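Local coordinates for endonuclease IV (Thermus thermophilus, PDB 3AAM), which cleaves phosphodiester bonds at abasic sites in DNA during base excision repair, as a metal-dependent AP endonuclease, and also acts as a 3'-5' exonuclease, at residues A19-T24 and R55-A60; A88-D93 and V105-G110; K96-G101 and S132-L137; F245-P250 and A257-V262. All blocks are in the same frame, centred on the assembly; numbering follows the deposited sequence.

Contact 1: residues A19-T24 and R55-A60; sequences AVEEAT and RALREA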
loop_
_atom_site.group_PDB
_atom_site.type_symbol
_atom_site.label_atom_id
_atom_site.label_comp_id
_atom_site.label_asym_id
_atom_site.label_seq_id
_atom_site.Cartn_x
_atom_site.Cartn_y
_atom_site.Cartn_z
ATOM N N ALA A 19 3.628 2.186 16.784
ATOM C CA ALA A 19 3.335 1.231 15.724
ATOM C C ALA A 19 4.415 0.157 15.660
ATOM O O ALA A 19 4.118 -1.020 15.457
ATOM C CB ALA A 19 3.225 1.950 14.380
ATOM N N VAL A 20 5.672 0.563 15.815
ATOM C CA VAL A 20 6.765 -0.399 15.786
ATOM C C VAL A 20 6.568 -1.395 16.929
ATOM O O VAL A 20 6.700 -2.605 16.744
ATOM C CB VAL A 20 8.142 0.291 15.955
ATOM C CG1 VAL A 20 9.256 -0.748 15.890
ATOM C CG2 VAL A 20 8.342 1.339 14.872
ATOM N N GLU A 21 6.239 -0.883 18.112
ATOM C CA GLU A 21 6.033 -1.747 19.270
ATOM C C GLU A 21 4.877 -2.715 19.074
ATOM O O GLU A 21 4.972 -3.886 19.451
ATOM C CB GLU A 21 5.781 -0.913 20.524
ATOM C CG GLU A 21 6.932 0.003 20.893
ATOM C CD GLU A 21 6.732 0.666 22.234
ATOM O OE1 GLU A 21 7.480 1.617 22.543
ATOM O OE2 GLU A 21 5.831 0.229 22.983
ATOM N N GLU A 22 3.781 -2.233 18.492
ATOM C CA GLU A 22 2.622 -3.085 18.267
ATOM C C GLU A 22 2.928 -4.174 17.241
ATOM O O GLU A 22 2.445 -5.302 17.359
ATOM C CB GLU A 22 1.414 -2.255 17.820
ATOM C CG GLU A 22 0.185 -3.104 17.505
ATOM C CD GLU A 22 -1.062 -2.285 17.248
ATOM O OE1 GLU A 22 -0.934 -1.085 16.928
ATOM O OE2 GLU A 22 -2.174 -2.849 17.355
ATOM N N ALA A 23 3.734 -3.839 16.237
ATOM C CA ALA A 23 4.103 -4.823 15.225
ATOM C C ALA A 23 4.875 -5.958 15.888
ATOM O O ALA A 23 4.648 -7.133 15.598
ATOM C CB ALA A 23 4.946 -4.170 14.132
ATOM N N THR A 24 5.789 -5.609 16.789
ATOM C CA THR A 24 6.568 -6.621 17.489
ATOM C C THR A 24 5.676 -7.451 18.405
ATOM O O THR A 24 5.799 -8.675 18.472
ATOM C CB THR A 24 7.679 -5.983 18.346
ATOM O OG1 THR A 24 8.561 -5.237 17.500
ATOM C CG2 THR A 24 8.475 -7.062 19.075
ATOM N N ARG A 55 13.371 4.618 14.606
ATOM C CA ARG A 55 14.488 3.894 14.015
ATOM C C ARG A 55 15.117 2.894 14.978
ATOM O O ARG A 55 15.380 1.754 14.609
ATOM C CB ARG A 55 15.555 4.880 13.528
ATOM C CG ARG A 55 15.169 5.663 12.279
ATOM C CD ARG A 55 16.252 6.669 11.909
ATOM N NE ARG A 55 15.994 7.312 10.623
ATOM C CZ ARG A 55 16.576 6.963 9.479
ATOM N NH1 ARG A 55 16.276 7.604 8.359
ATOM N NH2 ARG A 55 17.467 5.981 9.455
ATOM N N ALA A 56 15.364 3.321 16.213
ATOM C CA ALA A 56 15.979 2.445 17.205
ATOM C C ALA A 56 15.098 1.243 17.511
ATOM O O ALA A 56 15.581 0.113 17.593
ATOM C CB ALA A 56 16.270 3.224 18.482
ATOM N N LEU A 57 13.804 1.487 17.689
ATOM C CA LEU A 57 12.872 0.408 17.979
ATOM C C LEU A 57 12.781 -0.556 16.803
ATOM O O LEU A 57 12.783 -1.774 16.988
ATOM C CB LEU A 57 11.489 0.977 18.310
ATOM C CG LEU A 57 11.353 1.656 19.675
ATOM C CD1 LEU A 57 10.053 2.450 19.732
ATOM C CD2 LEU A 57 11.391 0.596 20.778
ATOM N N ARG A 58 12.715 -0.016 15.588
ATOM C CA ARG A 58 12.625 -0.858 14.401
ATOM C C ARG A 58 13.850 -1.746 14.234
ATOM O O ARG A 58 13.738 -2.955 14.044
ATOM C CB ARG A 58 12.459 -0.004 13.142
ATOM C CG ARG A 58 11.025 0.195 12.702
ATOM C CD ARG A 58 10.877 -0.081 11.212
ATOM N NE ARG A 58 11.697 0.811 10.398
ATOM C CZ ARG A 58 11.835 0.709 9.078
ATOM N NH1 ARG A 58 12.599 1.569 8.422
ATOM N NH2 ARG A 58 11.220 -0.258 8.412
ATOM N N GLU A 59 15.026 -1.136 14.304
ATOM C CA GLU A 59 16.270 -1.871 14.138
ATOM C C GLU A 59 16.509 -2.932 15.213
ATOM O O GLU A 59 17.099 -3.978 14.939
ATOM C CB GLU A 59 17.430 -0.874 14.086
ATOM C CG GLU A 59 17.306 0.094 12.910
ATOM C CD GLU A 59 18.183 1.324 13.042
ATOM O OE1 GLU A 59 18.125 2.188 12.141
ATOM O OE2 GLU A 59 18.925 1.429 14.041
ATOM N N ALA A 60 16.034 -2.673 16.428
ATOM C CA ALA A 60 16.216 -3.609 17.536
ATOM C C ALA A 60 15.330 -4.847 17.437
ATOM O O ALA A 60 15.666 -5.902 17.971
ATOM C CB ALA A 60 15.957 -2.901 18.858
#

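Contact 2: residues A88-D93 and V105-G110; sequences ASLADD and VVVHPG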
loop_
_atom_site.group_PDB
_atom_site.type_symbol
_atom_site.label_atom_id
_atom_site.label_comp_id
_atom_site.label_asym_id
_atom_site.label_seq_id
_atom_site.Cartn_x
_atom_site.Cartn_y
_atom_site.Cartn_z
ATOM N N ALA A 88 1.326 18.454 -2.497
ATOM C CA ALA A 88 2.019 18.882 -1.287
ATOM C C ALA A 88 1.869 17.857 -0.164
ATOM O O ALA A 88 2.809 17.614 0.591
ATOM C CB ALA A 88 1.485 20.241 -0.833
ATOM N N SER A 89 0.688 17.259 -0.047
ATOM C CA SER A 89 0.465 16.269 1.002
ATOM C C SER A 89 1.309 15.021 0.763
ATOM O O SER A 89 1.883 14.462 1.702
ATOM C CB SER A 89 -1.017 15.891 1.075
ATOM O OG SER A 89 -1.246 14.915 2.077
ATOM N N LEU A 90 1.389 14.589 -0.495
ATOM C CA LEU A 90 2.175 13.408 -0.828
ATOM C C LEU A 90 3.660 13.690 -0.619
ATOM O O LEU A 90 4.412 12.806 -0.217
ATOM C CB LEU A 90 1.912 12.964 -2.273
ATOM C CG LEU A 90 2.635 11.689 -2.732
ATOM C CD1 LEU A 90 2.295 10.517 -1.815
ATOM C CD2 LEU A 90 2.239 11.368 -4.165
ATOM N N ALA A 91 4.080 14.926 -0.886
ATOM C CA ALA A 91 5.477 15.299 -0.695
ATOM C C ALA A 91 5.796 15.177 0.791
ATOM O O ALA A 91 6.884 14.747 1.169
ATOM C CB ALA A 91 5.716 16.724 -1.169
ATOM N N ASP A 92 4.835 15.556 1.631
ATOM C CA ASP A 92 5.015 15.462 3.076
ATOM C C ASP A 92 5.197 14.001 3.470
ATOM O O ASP A 92 6.069 13.678 4.273
ATOM C CB ASP A 92 3.809 16.059 3.811
ATOM C CG ASP A 92 3.810 15.737 5.299
ATOM O OD1 ASP A 92 4.709 16.217 6.023
ATOM O OD2 ASP A 92 2.905 15.000 5.743
ATOM N N ASP A 93 4.374 13.117 2.906
ATOM C CA ASP A 93 4.486 11.692 3.210
ATOM C C ASP A 93 5.884 11.188 2.870
ATOM O O ASP A 93 6.485 10.441 3.633
ATOM C CB ASP A 93 3.474 10.858 2.414
ATOM C CG ASP A 93 2.036 11.094 2.842
ATOM O OD1 ASP A 93 1.791 11.308 4.048
ATOM O OD2 ASP A 93 1.145 11.043 1.965
ATOM N N VAL A 105 6.335 4.461 0.163
ATOM C CA VAL A 105 5.167 5.316 0.359
ATOM C C VAL A 105 4.220 4.865 -0.750
ATOM O O VAL A 105 4.618 4.789 -1.910
ATOM C CB VAL A 105 5.489 6.820 0.172
ATOM C CG1 VAL A 105 4.196 7.633 0.139
ATOM C CG2 VAL A 105 6.374 7.301 1.303
ATOM N N VAL A 106 2.980 4.545 -0.398
ATOM C CA VAL A 106 2.012 4.085 -1.387
ATOM C C VAL A 106 0.821 5.033 -1.467
ATOM O O VAL A 106 0.336 5.526 -0.446
ATOM C CB VAL A 106 1.541 2.639 -1.056
ATOM C CG1 VAL A 106 0.894 2.598 0.320
ATOM C CG2 VAL A 106 0.587 2.140 -2.121
ATOM N N VAL A 107 0.355 5.283 -2.686
ATOM C CA VAL A 107 -0.754 6.198 -2.911
ATOM C C VAL A 107 -1.666 5.682 -4.006
ATOM O O VAL A 107 -1.217 4.972 -4.903
ATOM C CB VAL A 107 -0.214 7.589 -3.340
ATOM C CG1 VAL A 107 0.583 7.459 -4.628
ATOM C CG2 VAL A 107 -1.361 8.577 -3.514
ATOM N N HIS A 108 -2.954 6.008 -3.930
ATOM C CA HIS A 108 -3.841 5.590 -5.001
ATOM C C HIS A 108 -3.658 6.659 -6.086
ATOM O O HIS A 108 -3.363 7.814 -5.783
ATOM C CB HIS A 108 -5.304 5.456 -4.519
ATOM C CG HIS A 108 -5.899 6.703 -3.940
ATOM N ND1 HIS A 108 -7.184 6.738 -3.438
ATOM C CD2 HIS A 108 -5.401 7.953 -3.781
ATOM C CE1 HIS A 108 -7.451 7.955 -2.996
ATOM N NE2 HIS A 108 -6.385 8.711 -3.193
ATOM N N PRO A 109 -3.782 6.276 -7.366
ATOM C CA PRO A 109 -3.616 7.195 -8.498
ATOM C C PRO A 109 -4.500 8.432 -8.505
ATOM O O PRO A 109 -4.044 9.525 -8.852
ATOM C CB PRO A 109 -3.888 6.304 -9.708
ATOM C CG PRO A 109 -3.460 4.966 -9.245
ATOM C CD PRO A 109 -4.005 4.902 -7.844
ATOM N N GLY A 110 -5.760 8.259 -8.125
ATOM C CA GLY A 110 -6.692 9.370 -8.132
ATOM C C GLY A 110 -7.622 9.239 -9.325
ATOM O O GLY A 110 -7.714 8.166 -9.929
#

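Contact 3: residues K96-G101 and S132-L137; sequences KAALLG and SRPVLL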
loop_
_atom_site.group_PDB
_atom_site.type_symbol
_atom_site.label_atom_id
_atom_site.label_comp_id
_atom_site.label_asym_id
_atom_site.label_seq_id
_atom_site.Cartn_x
_atom_site.Cartn_y
_atom_site.Cartn_z
ATOM N N LYS A 96 8.524 12.640 5.331
ATOM C CA LYS A 96 8.415 11.988 6.629
ATOM C C LYS A 96 8.995 10.577 6.529
ATOM O O LYS A 96 9.710 10.124 7.423
ATOM C CB LYS A 96 6.947 11.950 7.080
ATOM C CG LYS A 96 6.349 13.331 7.393
ATOM C CD LYS A 96 6.864 13.867 8.723
ATOM C CE LYS A 96 6.656 15.379 8.874
ATOM N NZ LYS A 96 5.237 15.825 8.787
ATOM N N ALA A 97 8.700 9.887 5.431
ATOM C CA ALA A 97 9.220 8.540 5.235
ATOM C C ALA A 97 10.750 8.562 5.199
ATOM O O ALA A 97 11.408 7.692 5.773
ATOM C CB ALA A 97 8.672 7.946 3.938
ATOM N N ALA A 98 11.318 9.557 4.525
ATOM C CA ALA A 98 12.772 9.664 4.439
ATOM C C ALA A 98 13.376 9.840 5.830
ATOM O O ALA A 98 14.379 9.211 6.165
ATOM C CB ALA A 98 13.169 10.832 3.539
ATOM N N LEU A 99 12.762 10.696 6.637
ATOM C CA LEU A 99 13.250 10.935 7.989
ATOM C C LEU A 99 13.187 9.667 8.830
ATOM O O LEU A 99 14.115 9.357 9.579
ATOM C CB LEU A 99 12.426 12.033 8.665
ATOM C CG LEU A 99 12.676 13.474 8.222
ATOM C CD1 LEU A 99 11.633 14.390 8.841
ATOM C CD2 LEU A 99 14.078 13.896 8.642
ATOM N N LEU A 100 12.093 8.930 8.697
ATOM C CA LEU A 100 11.908 7.707 9.465
ATOM C C LEU A 100 12.680 6.505 8.938
ATOM O O LEU A 100 12.825 5.511 9.638
ATOM C CB LEU A 100 10.419 7.363 9.536
ATOM C CG LEU A 100 9.569 8.342 10.351
ATOM C CD1 LEU A 100 8.094 8.010 10.195
ATOM C CD2 LEU A 100 9.988 8.269 11.816
ATOM N N GLY A 101 13.175 6.594 7.709
ATOM C CA GLY A 101 13.899 5.478 7.135
ATOM C C GLY A 101 12.944 4.447 6.557
ATOM O O GLY A 101 13.312 3.289 6.359
ATOM N N SER A 132 16.842 7.729 -4.375
ATOM C CA SER A 132 16.468 6.344 -4.622
ATOM C C SER A 132 15.638 5.803 -3.461
ATOM O O SER A 132 15.052 4.726 -3.549
ATOM C CB SER A 132 17.722 5.490 -4.813
ATOM O OG SER A 132 18.479 5.951 -5.918
ATOM N N ARG A 133 15.582 6.572 -2.379
ATOM C CA ARG A 133 14.840 6.183 -1.188
ATOM C C ARG A 133 14.238 7.436 -0.552
ATOM O O ARG A 133 14.923 8.444 -0.390
ATOM C CB ARG A 133 15.790 5.502 -0.201
ATOM C CG ARG A 133 15.125 4.834 0.985
ATOM C CD ARG A 133 16.166 4.464 2.032
ATOM N NE ARG A 133 15.593 3.729 3.155
ATOM C CZ ARG A 133 15.260 2.444 3.112
ATOM N NH1 ARG A 133 15.447 1.747 2.000
ATOM N NH2 ARG A 133 14.740 1.857 4.182
ATOM N N PRO A 134 12.947 7.392 -0.182
ATOM C CA PRO A 134 12.028 6.261 -0.325
ATOM C C PRO A 134 11.497 6.107 -1.743
ATOM O O PRO A 134 11.673 6.984 -2.586
ATOM C CB PRO A 134 10.920 6.600 0.662
ATOM C CG PRO A 134 10.838 8.079 0.542
ATOM C CD PRO A 134 12.297 8.495 0.550
ATOM N N VAL A 135 10.845 4.978 -1.994
ATOM C CA VAL A 135 10.266 4.698 -3.299
ATOM C C VAL A 135 8.755 4.909 -3.245
ATOM O O VAL A 135 8.085 4.410 -2.343
ATOM C CB VAL A 135 10.541 3.241 -3.725
ATOM C CG1 VAL A 135 9.871 2.953 -5.065
ATOM C CG2 VAL A 135 12.048 3.001 -3.813
ATOM N N LEU A 136 8.224 5.653 -4.210
ATOM C CA LEU A 136 6.789 5.907 -4.281
ATOM C C LEU A 136 6.123 4.799 -5.090
ATOM O O LEU A 136 6.556 4.482 -6.198
ATOM C CB LEU A 136 6.521 7.268 -4.932
ATOM C CG LEU A 136 5.060 7.686 -5.129
ATOM C CD1 LEU A 136 4.325 7.755 -3.795
ATOM C CD2 LEU A 136 5.029 9.050 -5.814
ATOM N N LEU A 137 5.072 4.216 -4.520
ATOM C CA LEU A 137 4.335 3.135 -5.153
ATOM C C LEU A 137 2.938 3.598 -5.528
ATOM O O LEU A 137 2.269 4.260 -4.737
ATOM C CB LEU A 137 4.208 1.951 -4.193
ATOM C CG LEU A 137 5.494 1.369 -3.618
ATOM C CD1 LEU A 137 5.171 0.202 -2.698
ATOM C CD2 LEU A 137 6.394 0.926 -4.762
#

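Contact 4: residues F245-P250 and A257-V262; sequences FILETP and AWNLRV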
loop_
_atom_site.group_PDB
_atom_site.type_symbol
_atom_site.label_atom_id
_atom_site.label_comp_id
_atom_site.label_asym_id
_atom_site.label_seq_id
_atom_site.Cartn_x
_atom_site.Cartn_y
_atom_site.Cartn_z
ATOM N N PHE A 245 3.467 -8.104 2.205
ATOM C CA PHE A 245 2.017 -8.175 2.090
ATOM C C PHE A 245 1.357 -7.456 3.258
ATOM O O PHE A 245 1.631 -7.760 4.419
ATOM C CB PHE A 245 1.567 -9.637 2.061
ATOM C CG PHE A 245 1.982 -10.376 0.816
ATOM C CD1 PHE A 245 1.101 -10.531 -0.243
ATOM C CD2 PHE A 245 3.265 -10.899 0.703
ATOM C CE1 PHE A 245 1.483 -11.199 -1.404
ATOM C CE2 PHE A 245 3.661 -11.569 -0.455
ATOM C CZ PHE A 245 2.767 -11.720 -1.511
ATOM N N ILE A 246 0.494 -6.495 2.943
ATOM C CA ILE A 246 -0.218 -5.723 3.958
ATOM C C ILE A 246 -1.728 -5.836 3.775
ATOM O O ILE A 246 -2.250 -5.602 2.682
ATOM C CB ILE A 246 0.168 -4.214 3.888
ATOM C CG1 ILE A 246 1.656 -4.029 4.194
ATOM C CG2 ILE A 246 -0.674 -3.406 4.865
ATOM C CD1 ILE A 246 2.062 -4.457 5.605
ATOM N N LEU A 247 -2.426 -6.198 4.845
ATOM C CA LEU A 247 -3.881 -6.308 4.824
ATOM C C LEU A 247 -4.398 -4.981 5.372
ATOM O O LEU A 247 -3.843 -4.452 6.337
ATOM C CB LEU A 247 -4.347 -7.464 5.718
ATOM C CG LEU A 247 -5.861 -7.672 5.801
ATOM C CD1 LEU A 247 -6.435 -8.023 4.429
ATOM C CD2 LEU A 247 -6.155 -8.785 6.797
ATOM N N GLU A 248 -5.438 -4.439 4.743
ATOM C CA GLU A 248 -6.014 -3.160 5.157
ATOM C C GLU A 248 -7.492 -3.338 5.487
ATOM O O GLU A 248 -8.359 -3.038 4.671
ATOM C CB GLU A 248 -5.862 -2.132 4.034
ATOM C CG GLU A 248 -4.445 -1.972 3.497
ATOM C CD GLU A 248 -4.380 -0.988 2.346
ATOM O OE1 GLU A 248 -5.195 -1.121 1.405
ATOM O OE2 GLU A 248 -3.517 -0.089 2.375
ATOM N N THR A 249 -7.775 -3.835 6.685
ATOM C CA THR A 249 -9.149 -4.067 7.109
ATOM C C THR A 249 -9.320 -3.634 8.563
ATOM O O THR A 249 -8.348 -3.300 9.228
ATOM C CB THR A 249 -9.505 -5.551 6.964
ATOM O OG1 THR A 249 -8.586 -6.332 7.738
ATOM C CG2 THR A 249 -9.429 -5.973 5.507
ATOM N N PRO A 250 -10.563 -3.623 9.068
ATOM C CA PRO A 250 -10.811 -3.217 10.456
ATOM C C PRO A 250 -9.898 -3.914 11.466
ATOM O O PRO A 250 -9.648 -5.118 11.369
ATOM C CB PRO A 250 -12.283 -3.557 10.646
ATOM C CG PRO A 250 -12.846 -3.253 9.286
ATOM C CD PRO A 250 -11.831 -3.910 8.374
ATOM N N ALA A 257 -6.705 -11.450 15.420
ATOM C CA ALA A 257 -6.471 -12.872 15.675
ATOM C C ALA A 257 -6.868 -13.714 14.472
ATOM O O ALA A 257 -6.147 -14.638 14.092
ATOM C CB ALA A 257 -7.246 -13.325 16.914
ATOM N N TRP A 258 -8.020 -13.399 13.889
ATOM C CA TRP A 258 -8.519 -14.113 12.714
ATOM C C TRP A 258 -7.527 -14.000 11.559
ATOM O O TRP A 258 -7.078 -15.004 10.999
ATOM C CB TRP A 258 -9.881 -13.532 12.294
ATOM C CG TRP A 258 -10.444 -14.081 11.000
ATOM C CD1 TRP A 258 -9.972 -13.858 9.735
ATOM C CD2 TRP A 258 -11.591 -14.932 10.851
ATOM N NE1 TRP A 258 -10.749 -14.516 8.812
ATOM C CE2 TRP A 258 -11.748 -15.185 9.469
ATOM C CE3 TRP A 258 -12.498 -15.508 11.752
ATOM C CZ2 TRP A 258 -12.775 -15.990 8.965
ATOM C CZ3 TRP A 258 -13.519 -16.310 11.249
ATOM C CH2 TRP A 258 -13.647 -16.541 9.868
ATOM N N ASN A 259 -7.181 -12.771 11.205
ATOM C CA ASN A 259 -6.262 -12.551 10.103
ATOM C C ASN A 259 -4.880 -13.146 10.320
ATOM O O ASN A 259 -4.294 -13.694 9.392
ATOM C CB ASN A 259 -6.176 -11.054 9.812
ATOM C CG ASN A 259 -7.471 -10.508 9.242
ATOM O OD1 ASN A 259 -7.962 -9.459 9.664
ATOM N ND2 ASN A 259 -8.033 -11.221 8.270
ATOM N N LEU A 260 -4.344 -13.041 11.532
ATOM C CA LEU A 260 -3.026 -13.603 11.800
ATOM C C LEU A 260 -3.049 -15.127 11.705
ATOM O O LEU A 260 -2.102 -15.742 11.213
ATOM C CB LEU A 260 -2.520 -13.162 13.178
ATOM C CG LEU A 260 -2.142 -11.681 13.267
ATOM C CD1 LEU A 260 -1.789 -11.318 14.696
ATOM C CD2 LEU A 260 -0.970 -11.397 12.333
ATOM N N ARG A 261 -4.133 -15.741 12.165
ATOM C CA ARG A 261 -4.240 -17.190 12.093
ATOM C C ARG A 261 -4.277 -17.646 10.634
ATOM O O ARG A 261 -3.696 -18.671 10.287
ATOM C CB ARG A 261 -5.476 -17.665 12.869
ATOM C CG ARG A 261 -5.220 -17.751 14.382
ATOM C CD ARG A 261 -6.510 -17.704 15.184
ATOM N NE ARG A 261 -7.448 -18.745 14.776
ATOM C CZ ARG A 261 -7.432 -19.998 15.219
ATOM N NH1 ARG A 261 -6.523 -20.390 16.100
ATOM N NH2 ARG A 261 -8.331 -20.863 14.773
ATOM N N VAL A 262 -4.933 -16.876 9.771
ATOM C CA VAL A 262 -4.983 -17.243 8.358
ATOM C C VAL A 262 -3.613 -17.015 7.691
ATOM O O VAL A 262 -3.122 -17.880 6.970
ATOM C CB VAL A 262 -6.087 -16.455 7.623
ATOM C CG1 VAL A 262 -6.088 -16.822 6.140
ATOM C CG2 VAL A 262 -7.445 -16.785 8.241
#

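Contact 1: residues A19-T24 and R55-A60
Leu57 meets the helix of residues 19-24 at two heights. Its CB lies against Val20, with CG1 of Val20 3.7 Å from CB of Leu57. Its tip turns to the next residue: CD1 of Leu57 is 3.9 Å from OE1 of Glu21 and also lies near the CG of that glutamate. The two side chains cross at a slant. Glu21, extended beyond CG, lays its CG and one carboxylate oxygen against the methyl.

Both segments are helical. They belong to helices 15-26 and 48-60, neighbours in the outer layer of the TIM barrel. Their axes run nearly parallel, 18° apart, with a closest approach of 9.4 Å. Val20 and Arg58 both also touch Phe31 on the strand beneath.

At Arg58 the backbone itself is met, since CG1 of Val20 comes to 3.5 Å from N of Arg58. That methyl stands anti to the backbone N of Val20 (chi1 -179°), which carries it out to the facing helix. The other methyl, CG2, touches CG of Arg58 at 3.6 Å, and the two side chains cross at about a right angle. The arginine chain then bends at chi2 and chi3, and its NH2 hydrogen-bonds to Leu64 O.

Contact 2: residues A88-D93 and V105-G110
Leu90 reaches both Val105 and Val107 with one methyl. CD1 of Leu90 is 4.0 Å from CG1 of Val105 and 4.1 Å from CB of Val107. The two approaches differ. Leu90 and Val105 slide past each other in opposite directions, whereas Leu90 and Val107 cross at about a right angle. The leucine reaches them because its CG stands anti to the backbone N (chi1 -177°), which swings the branched end over the strand.

One turn further on, Asp93 meets the same Val105. CB of Asp93 is 4.0 Å from CG1 of Val105, so this methyl is shared between Leu90 and Asp93. CG2 of the same valine faces the helix backbone, 3.9 Å from O of Asp93.

Helix 82-100 and strand 104-107 are successive parts of a beta-alpha-beta unit of the TIM barrel, begun by strand 66-69. The helix runs back against the strand at 154°, with the short axes 9.7 Å apart. Val105 and Val107 point outward to it, while Val106 points the other way.

All four touching residues are buried, and no hydrogen bond crosses between the segments. Asp93 brings its CB and backbone to the valine; its carboxylate makes a salt bridge with Lys36. The contact therefore rests on aliphatic packing, and the buried charge is answered elsewhere.

Contact 3: residues K96-G101 and S132-L137
Ala97 and Pro134 meet through small apolar groups. CB of Ala97 lies 4.0 Å from CG of Pro134, and it also comes near CB of the same ring. Ala98 takes the next atom round that ring, with its CB 3.9 Å from CD of Pro134. The proline thus rests against two successive alanines of the helix. Their short side chains let the backbones come close, and the CA atoms of Ala98 and Pro134 are only 5.9 Å apart. A cis peptide bond precedes Pro134.

In the TIM barrel this joins the C-terminal end of helix 82-100 to the residues leading into strand 135-139. The helix closes with a Schellman motif, in which Gly101 is the C-prime residue with positive phi. A side chain at these backbone angles would run into the preceding carbonyl oxygen.

Gly101 gives its own carbonyl to Arg133. NH2 of Arg133 donates to O of Gly101 at 3.0 Å, with an N-H...O angle of 149°. The donor stands well above the carbonyl plane, 44° out of it. The arginine is extended from CG to NE, and this length carries the guanidinium to the helix end. Its NH1 makes a salt bridge with Glu103, which helps fix the turn of the guanidinium.

Contact 4: residues F245-P250 and A257-V262
The CA atoms of Leu247 and Asn259 are the nearest pair of CA atoms across the two segments, 8.5 Å apart. In the TIM barrel, Leu247 lies on strand 244-247, which pairs in parallel with strands 3-6 and 202-208. Asn259 lies on helix 253-267, which follows that strand and covers its outer side. Both side chains point into the space between strand and helix.

The main touch is a methyl over an amide. CD2 of Leu247 sits above the flat face of the Asn259 amide, 3.3 Å from its CG, which is tight packing. The same methyl is 3.8 Å from CB of Asn259. The leucine and asparagine side chains cross at about a right angle. With chi1 at 179° the branch of Leu247 is held opposite its own N and extends toward the helix. Both residues are buried, and both also touch Phe6 on the neighbouring strand 3-6.

Thr249, two residues on, approaches the end of the same amide at a slant. Its OG1 hydrogen-bonds to ND1 of His221, a residue that Asn259 also touches. Without the amide of Asn259, as with an alanine here, CD2 of Leu247 is likely to lose the flat surface it packs on, and a gap would probably open beside Thr249.

The manganese site is close by. The side chain of Thr249 is about 4 Å from that of the manganese ligand His219. One residue earlier, the backbone O of Glu248 is hydrogen-bonded to ND1 of that same histidine.

Overall arrangement
Along the chain, contact 1 closes before contacts 2 and 3 open, and contact 4 comes last. Contacts 2 and 3 interleave. Both use helix 82-100, and their strands 104-107 and 135-139 are neighbours in the barrel sheet; their centres lie 11 Å apart. Contact 1 joins two outer helices and touches contact 3, where Arg55 NE probably hydrogen-bonds to Leu99 O and Arg58 NH1 reaches Gly101 O. Contact 4 reaches the same sheet on the opposite side of the chain's centre, about 24 Å from contact 2 between centres. Contacts 2, 3 and 4 tie helices to the barrel sheet, while contact 1 joins two helices; the manganese site lies nearer contacts 2 and 4.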